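Local coordinates for protein putative aminotransferase (Actinomadura melliaura, PDB 4ZWV) that probably transfers an amino group to a sugar with the help of pyridoxal 5'-phosphate, in the biosynthesis of the aminopentose of the indolocarbazole AT2433, at residues I126-W131 with P156-D161; E160-A165 with N180-S185. One frame throughout, in Å; residues are numbered along the deposited sequence.

Contact 1: I126-W131 with P156-D161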
loop_
_atom_site.group_PDB
_atom_site.type_symbol
_atom_site.label_atom_id
_atom_site.label_comp_id
_atom_site.label_asym_id
_atom_site.label_seq_id
_atom_site.Cartn_x
_atom_site.Cartn_y
_atom_site.Cartn_z
ATOM N N ILE A 126 -16.058 -2.284 15.359
ATOM C CA ILE A 126 -15.668 -1.103 16.107
ATOM C C ILE A 126 -14.166 -0.970 15.981
ATOM O O ILE A 126 -13.472 -1.948 16.194
ATOM C CB ILE A 126 -16.062 -1.231 17.591
ATOM C CG1 ILE A 126 -17.573 -1.460 17.730
ATOM C CG2 ILE A 126 -15.602 0.005 18.380
ATOM C CD1 ILE A 126 -17.937 -2.176 19.028
ATOM N N ILE A 127 -13.669 0.193 15.573
ATOM C CA ILE A 127 -12.222 0.427 15.615
ATOM C C ILE A 127 -11.937 1.294 16.825
ATOM O O ILE A 127 -12.519 2.370 16.972
ATOM C CB ILE A 127 -11.684 1.096 14.332
ATOM C CG1 ILE A 127 -12.004 0.216 13.109
ATOM C CG2 ILE A 127 -10.185 1.320 14.451
ATOM C CD1 ILE A 127 -11.423 0.748 11.787
ATOM N N VAL A 128 -11.085 0.809 17.724
ATOM C CA VAL A 128 -10.740 1.608 18.898
ATOM C C VAL A 128 -9.286 2.031 18.768
ATOM O O VAL A 128 -8.431 1.238 18.374
ATOM C CB VAL A 128 -10.984 0.860 20.226
ATOM C CG1 VAL A 128 -12.467 0.492 20.367
ATOM C CG2 VAL A 128 -10.113 -0.374 20.356
ATOM N N VAL A 129 -9.023 3.301 19.046
ATOM C CA VAL A 129 -7.689 3.859 18.871
ATOM C C VAL A 129 -7.065 4.173 20.220
ATOM O O VAL A 129 -7.637 4.926 21.018
ATOM C CB VAL A 129 -7.717 5.133 18.002
ATOM C CG1 VAL A 129 -6.298 5.668 17.806
ATOM C CG2 VAL A 129 -8.335 4.830 16.646
ATOM N N HIS A 130 -5.898 3.589 20.476
ATOM C CA HIS A 130 -5.146 3.889 21.697
ATOM C C HIS A 130 -4.411 5.210 21.470
ATOM O O HIS A 130 -3.192 5.257 21.273
ATOM C CB HIS A 130 -4.189 2.753 22.035
ATOM C CG HIS A 130 -4.853 1.417 22.165
ATOM N ND1 HIS A 130 -5.751 1.119 23.170
ATOM C CD2 HIS A 130 -4.733 0.292 21.421
ATOM C CE1 HIS A 130 -6.152 -0.135 23.041
ATOM N NE2 HIS A 130 -5.552 -0.656 21.979
ATOM N N TRP A 131 -5.192 6.285 21.491
ATOM C CA TRP A 131 -4.777 7.583 20.972
ATOM C C TRP A 131 -3.637 8.204 21.775
ATOM O O TRP A 131 -3.692 8.261 23.001
ATOM C CB TRP A 131 -5.993 8.508 20.942
ATOM C CG TRP A 131 -5.749 9.877 20.379
ATOM C CD1 TRP A 131 -5.916 11.074 21.030
ATOM C CD2 TRP A 131 -5.306 10.193 19.062
ATOM N NE1 TRP A 131 -5.607 12.115 20.184
ATOM C CE2 TRP A 131 -5.228 11.601 18.972
ATOM C CE3 TRP A 131 -4.958 9.426 17.946
ATOM C CZ2 TRP A 131 -4.816 12.251 17.806
ATOM C CZ3 TRP A 131 -4.553 10.076 16.786
ATOM C CH2 TRP A 131 -4.492 11.477 16.727
ATOM N N PRO A 156 -20.064 -7.769 17.357
ATOM C CA PRO A 156 -19.217 -6.949 16.481
ATOM C C PRO A 156 -17.741 -7.134 16.792
ATOM O O PRO A 156 -17.360 -7.190 17.964
ATOM C CB PRO A 156 -19.657 -5.514 16.797
ATOM C CG PRO A 156 -21.015 -5.645 17.403
ATOM C CD PRO A 156 -21.012 -6.957 18.138
ATOM N N ALA A 157 -16.929 -7.229 15.751
ATOM C CA ALA A 157 -15.495 -7.345 15.922
ATOM C C ALA A 157 -14.898 -6.030 16.364
ATOM O O ALA A 157 -15.381 -4.967 15.984
ATOM C CB ALA A 157 -14.847 -7.795 14.633
ATOM N N VAL A 158 -13.843 -6.114 17.164
ATOM C CA VAL A 158 -13.046 -4.946 17.514
ATOM C C VAL A 158 -11.702 -5.034 16.812
ATOM O O VAL A 158 -11.050 -6.083 16.832
ATOM C CB VAL A 158 -12.813 -4.845 19.037
ATOM C CG1 VAL A 158 -11.757 -3.776 19.352
ATOM C CG2 VAL A 158 -14.106 -4.524 19.735
ATOM N N ILE A 159 -11.298 -3.935 16.181
ATOM C CA ILE A 159 -9.947 -3.794 15.667
ATOM C C ILE A 159 -9.284 -2.677 16.466
ATOM O O ILE A 159 -9.828 -1.577 16.556
ATOM C CB ILE A 159 -9.928 -3.450 14.176
ATOM C CG1 ILE A 159 -10.564 -4.582 13.363
ATOM C CG2 ILE A 159 -8.488 -3.187 13.728
ATOM C CD1 ILE A 159 -11.001 -4.131 11.958
ATOM N N GLU A 160 -8.139 -2.972 17.075
ATOM C CA GLU A 160 -7.401 -1.981 17.851
ATOM C C GLU A 160 -6.340 -1.305 17.001
ATOM O O GLU A 160 -5.436 -1.971 16.484
ATOM C CB GLU A 160 -6.720 -2.622 19.065
ATOM C CG GLU A 160 -7.671 -3.228 20.094
ATOM C CD GLU A 160 -6.915 -3.927 21.214
ATOM O OE1 GLU A 160 -5.855 -3.409 21.642
ATOM O OE2 GLU A 160 -7.360 -5.002 21.654
ATOM N N ASP A 161 -6.453 0.013 16.864
ATOM C CA ASP A 161 -5.443 0.803 16.160
ATOM C C ASP A 161 -4.383 1.173 17.184
ATOM O O ASP A 161 -4.601 2.030 18.046
ATOM C CB ASP A 161 -6.075 2.039 15.503
ATOM C CG ASP A 161 -5.071 2.896 14.751
ATOM O OD1 ASP A 161 -3.856 2.744 14.957
ATOM O OD2 ASP A 161 -5.502 3.734 13.938
HETATM O O HOH W 1 -2.619 4.022 18.756
#
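Two neighbouring parallel strands of the large mixed sheet, Ile126 to Val129 and Ala157 to Asp161, form the strand pair of a beta-alpha-beta unit whose crossover helix is 138-152. Their backbones interlock as parallel strands do: Ile126 N gives its hydrogen to Ala157 O, Ile126 O accepts from Ile159 N, and Val128 N and Val128 O repeat the pattern with Ile159 O and Asp161 N. Val158 CA and Glu160 CA add C-H...O contacts to the oxygens of Ile126 and Val128.

Side chains leave the pair on two faces. On one, Ile126, Val128, Val158 and Glu160 turn to the side of helix 138-152, where Leu145 lies against Ile126 and Val158. Val128 CG2, between its own backbone N and carbonyl carbon, lies 3.9 Å from Val158 CG1 and 3.8 Å from Glu160 CG, bridging two consecutive residues of that face. On the other, Ile127, Val129, Ile159 and Asp161 meet helices 57-66 and 85-93. Here Val129 and Asp161 run side by side, Val129 CG2 being 3.8 Å from Asp161 CB, and Asp161 OD2 is hydrogen-bonded to Thr87 OG1. This end of the pair borders the cofactor site, to which His164 and Ser185 belong.

Beyond the strand, His130 N continues the pairing with a longer hydrogen bond of 3.2 Å to Asp161 O, and a water donates to both Asp161 O and His130 O. The imidazole is gripped at both nitrogens, ND1 being hydrogen-bonded to Val136 N. At the other nitrogen, the extended Glu160 chain brings the carboxylate to the ring edge, the two planes 81° apart, and His130 NE2 donates to Glu160 OE1 over 2.8 Å, from the anti side and 31° out of the carboxylate plane.

Contact 2: E160-A165 with N180-S185; sequences EDCAHA and NMCVFS
Asn180 ND2 donates to Glu160 OE2 over 2.8 Å, nearly straight at 171°, the amide standing 72° from the carboxylate plane and meeting the oxygen on its anti side. A water also donates to Glu160 OE2 and accepts from Asn180 N; Asn180 OD1 is hydrogen-bonded to a glycerol, probably from the crystallisation liquor. With Glu160 OE1 held by His130, both carboxylate oxygens of this buried group are satisfied. An alanine in place of Glu160 would probably leave Asn180 ND2 and His130 NE2 without their acceptors and open a gap beside Cys182 SG, now 3.6 Å from Glu160 OE1.

Along the backbone, Glu160 N donates to Met181 O (selenomethionine) and Glu160 O accepts from Val183 N. Val183 O accepts from Cys162 N at 2.8 Å and, more distantly, from a water that also donates to Asp161 OD1. That oxygen accepts from Ala163 N as well, closing an Asx turn, while Asp161 OD2 is hydrogen-bonded to Thr87. Cys162 O accepts from Ala165 N in a type I turn, and another water joins it to Ser185 N.

Cys162 CB makes a CH-pi contact over one Phe184 ring face, Cys162 SG a sulfur-aromatic one. Ser185 OG is hydrogen-bonded to Gln187 N and to the phosphate of the cofactor-modified lysine at position 190; with His164, in the turn after strand 157-161, Ser185 belongs to the pyridoxal phosphate pocket of this DegT/DnrJ/EryC1-family aminotransferase, a fold-type I enzyme.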
loop_
_atom_site.group_PDB
_atom_site.type_symbol
_atom_site.label_atom_id
_atom_site.label_comp_id
_atom_site.label_asym_id
_atom_site.label_seq_id
_atom_site.Cartn_x
_atom_site.Cartn_y
_atom_site.Cartn_z
ATOM N N GLU A 160 -8.139 -2.972 17.075
ATOM C CA GLU A 160 -7.401 -1.981 17.851
ATOM C C GLU A 160 -6.340 -1.305 17.001
ATOM O O GLU A 160 -5.436 -1.971 16.484
ATOM C CB GLU A 160 -6.720 -2.622 19.065
ATOM C CG GLU A 160 -7.671 -3.228 20.094
ATOM C CD GLU A 160 -6.915 -3.927 21.214
ATOM O OE1 GLU A 160 -5.855 -3.409 21.642
ATOM O OE2 GLU A 160 -7.360 -5.002 21.654
ATOM N N ASP A 161 -6.453 0.013 16.864
ATOM C CA ASP A 161 -5.443 0.803 16.160
ATOM C C ASP A 161 -4.383 1.173 17.184
ATOM O O ASP A 161 -4.601 2.030 18.046
ATOM C CB ASP A 161 -6.075 2.039 15.503
ATOM C CG ASP A 161 -5.071 2.896 14.751
ATOM O OD1 ASP A 161 -3.856 2.744 14.957
ATOM O OD2 ASP A 161 -5.502 3.734 13.938
ATOM N N CYS A 162 -3.236 0.506 17.073
ATOM C CA CYS A 162 -2.143 0.644 18.025
ATOM C C CYS A 162 -0.991 1.447 17.451
ATOM O O CYS A 162 0.134 1.322 17.926
ATOM C CB CYS A 162 -1.621 -0.736 18.440
ATOM S SG CYS A 162 -2.866 -1.840 19.159
ATOM N N ALA A 163 -1.251 2.251 16.425
ATOM C CA ALA A 163 -0.180 3.009 15.768
ATOM C C ALA A 163 0.679 3.850 16.715
ATOM O O ALA A 163 1.889 3.995 16.497
ATOM C CB ALA A 163 -0.767 3.912 14.693
ATOM N N HIS A 164 0.058 4.406 17.760
ATOM C CA HIS A 164 0.765 5.272 18.706
ATOM C C HIS A 164 1.269 4.522 19.923
ATOM O O HIS A 164 1.843 5.129 20.834
ATOM C CB HIS A 164 -0.151 6.390 19.207
ATOM C CG HIS A 164 -0.509 7.387 18.161
ATOM N ND1 HIS A 164 -1.364 8.440 18.402
ATOM C CD2 HIS A 164 -0.113 7.507 16.874
ATOM C CE1 HIS A 164 -1.481 9.166 17.304
ATOM N NE2 HIS A 164 -0.734 8.620 16.360
ATOM N N ALA A 165 1.036 3.214 19.944
ATOM C CA ALA A 165 1.116 2.477 21.200
ATOM C C ALA A 165 2.042 1.264 21.154
ATOM O O ALA A 165 1.858 0.302 21.897
ATOM C CB ALA A 165 -0.292 2.053 21.625
ATOM N N ASN A 180 -8.465 -9.238 20.519
ATOM C CA ASN A 180 -8.854 -8.489 19.329
ATOM C C ASN A 180 -7.718 -8.443 18.328
ATOM O O ASN A 180 -6.544 -8.504 18.710
ATOM C CB ASN A 180 -9.236 -7.042 19.658
ATOM C CG ASN A 180 -10.224 -6.939 20.782
ATOM O OD1 ASN A 180 -11.277 -7.580 20.759
ATOM N ND2 ASN A 180 -9.885 -6.136 21.794
HETATM N N MSE A 181 -8.065 -8.299 17.056
HETATM C CA MSE A 181 -7.069 -7.930 16.061
HETATM C C MSE A 181 -6.470 -6.588 16.419
HETATM O O MSE A 181 -7.191 -5.674 16.821
HETATM C CB MSE A 181 -7.683 -7.870 14.658
HETATM C CG MSE A 181 -8.083 -9.239 14.126
HETATM SE SE MSE A 181 -8.518 -9.177 12.242
HETATM C CE MSE A 181 -10.357 -8.597 12.440
ATOM N N CYS A 182 -5.155 -6.475 16.270
ATOM C CA CYS A 182 -4.436 -5.235 16.557
ATOM C C CYS A 182 -3.596 -4.848 15.373
ATOM O O CYS A 182 -3.045 -5.719 14.701
ATOM C CB CYS A 182 -3.511 -5.387 17.751
ATOM S SG CYS A 182 -4.385 -5.645 19.278
ATOM N N VAL A 183 -3.492 -3.551 15.120
ATOM C CA VAL A 183 -2.607 -3.068 14.056
ATOM C C VAL A 183 -1.602 -2.077 14.609
ATOM O O VAL A 183 -1.970 -1.032 15.147
ATOM C CB VAL A 183 -3.369 -2.398 12.887
ATOM C CG1 VAL A 183 -2.364 -1.967 11.792
ATOM C CG2 VAL A 183 -4.427 -3.347 12.313
ATOM N N PHE A 184 -0.326 -2.433 14.498
ATOM C CA PHE A 184 0.762 -1.535 14.858
ATOM C C PHE A 184 1.306 -0.842 13.615
ATOM O O PHE A 184 1.203 -1.379 12.520
ATOM C CB PHE A 184 1.878 -2.312 15.550
ATOM C CG PHE A 184 1.465 -2.911 16.864
ATOM C CD1 PHE A 184 0.924 -4.190 16.919
ATOM C CD2 PHE A 184 1.607 -2.188 18.037
ATOM C CE1 PHE A 184 0.541 -4.751 18.138
ATOM C CE2 PHE A 184 1.226 -2.739 19.263
ATOM C CZ PHE A 184 0.698 -4.022 19.315
ATOM N N SER A 185 1.854 0.356 13.796
ATOM C CA SER A 185 2.476 1.106 12.704
ATOM C C SER A 185 3.966 1.269 12.929
ATOM O O SER A 185 4.393 1.614 14.043
ATOM C CB SER A 185 1.858 2.494 12.563
ATOM O OG SER A 185 2.648 3.284 11.666
HETATM O O HOH W 2 -5.966 -7.818 21.451
HETATM O O HOH W 3 -2.440 1.377 13.010
HETATM O O HOH W 4 2.602 0.815 16.580
#

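Strand 123-129 comes first along the chain; helix 138-152 then carries it over to strand 157-161, and contact 1 closes that beta-alpha-beta excursion. The chain goes on through the turn at 162-165 and the short strands 169-170 and 173-174 before strand 181-185 returns, where contact 2 closes a second, helix-free excursion. The two loops neither nest nor cross: the second begins where the first ends, at the shared Glu160 and Asp161, making strand 157-161 the middle of three parallel neighbours. Beyond the strand ends the contacts also touch directly, Trp131 CZ3 lying 3.2 Å from His164 CE1 and His130 CD2 against Cys162 SG, beside the cofactor site.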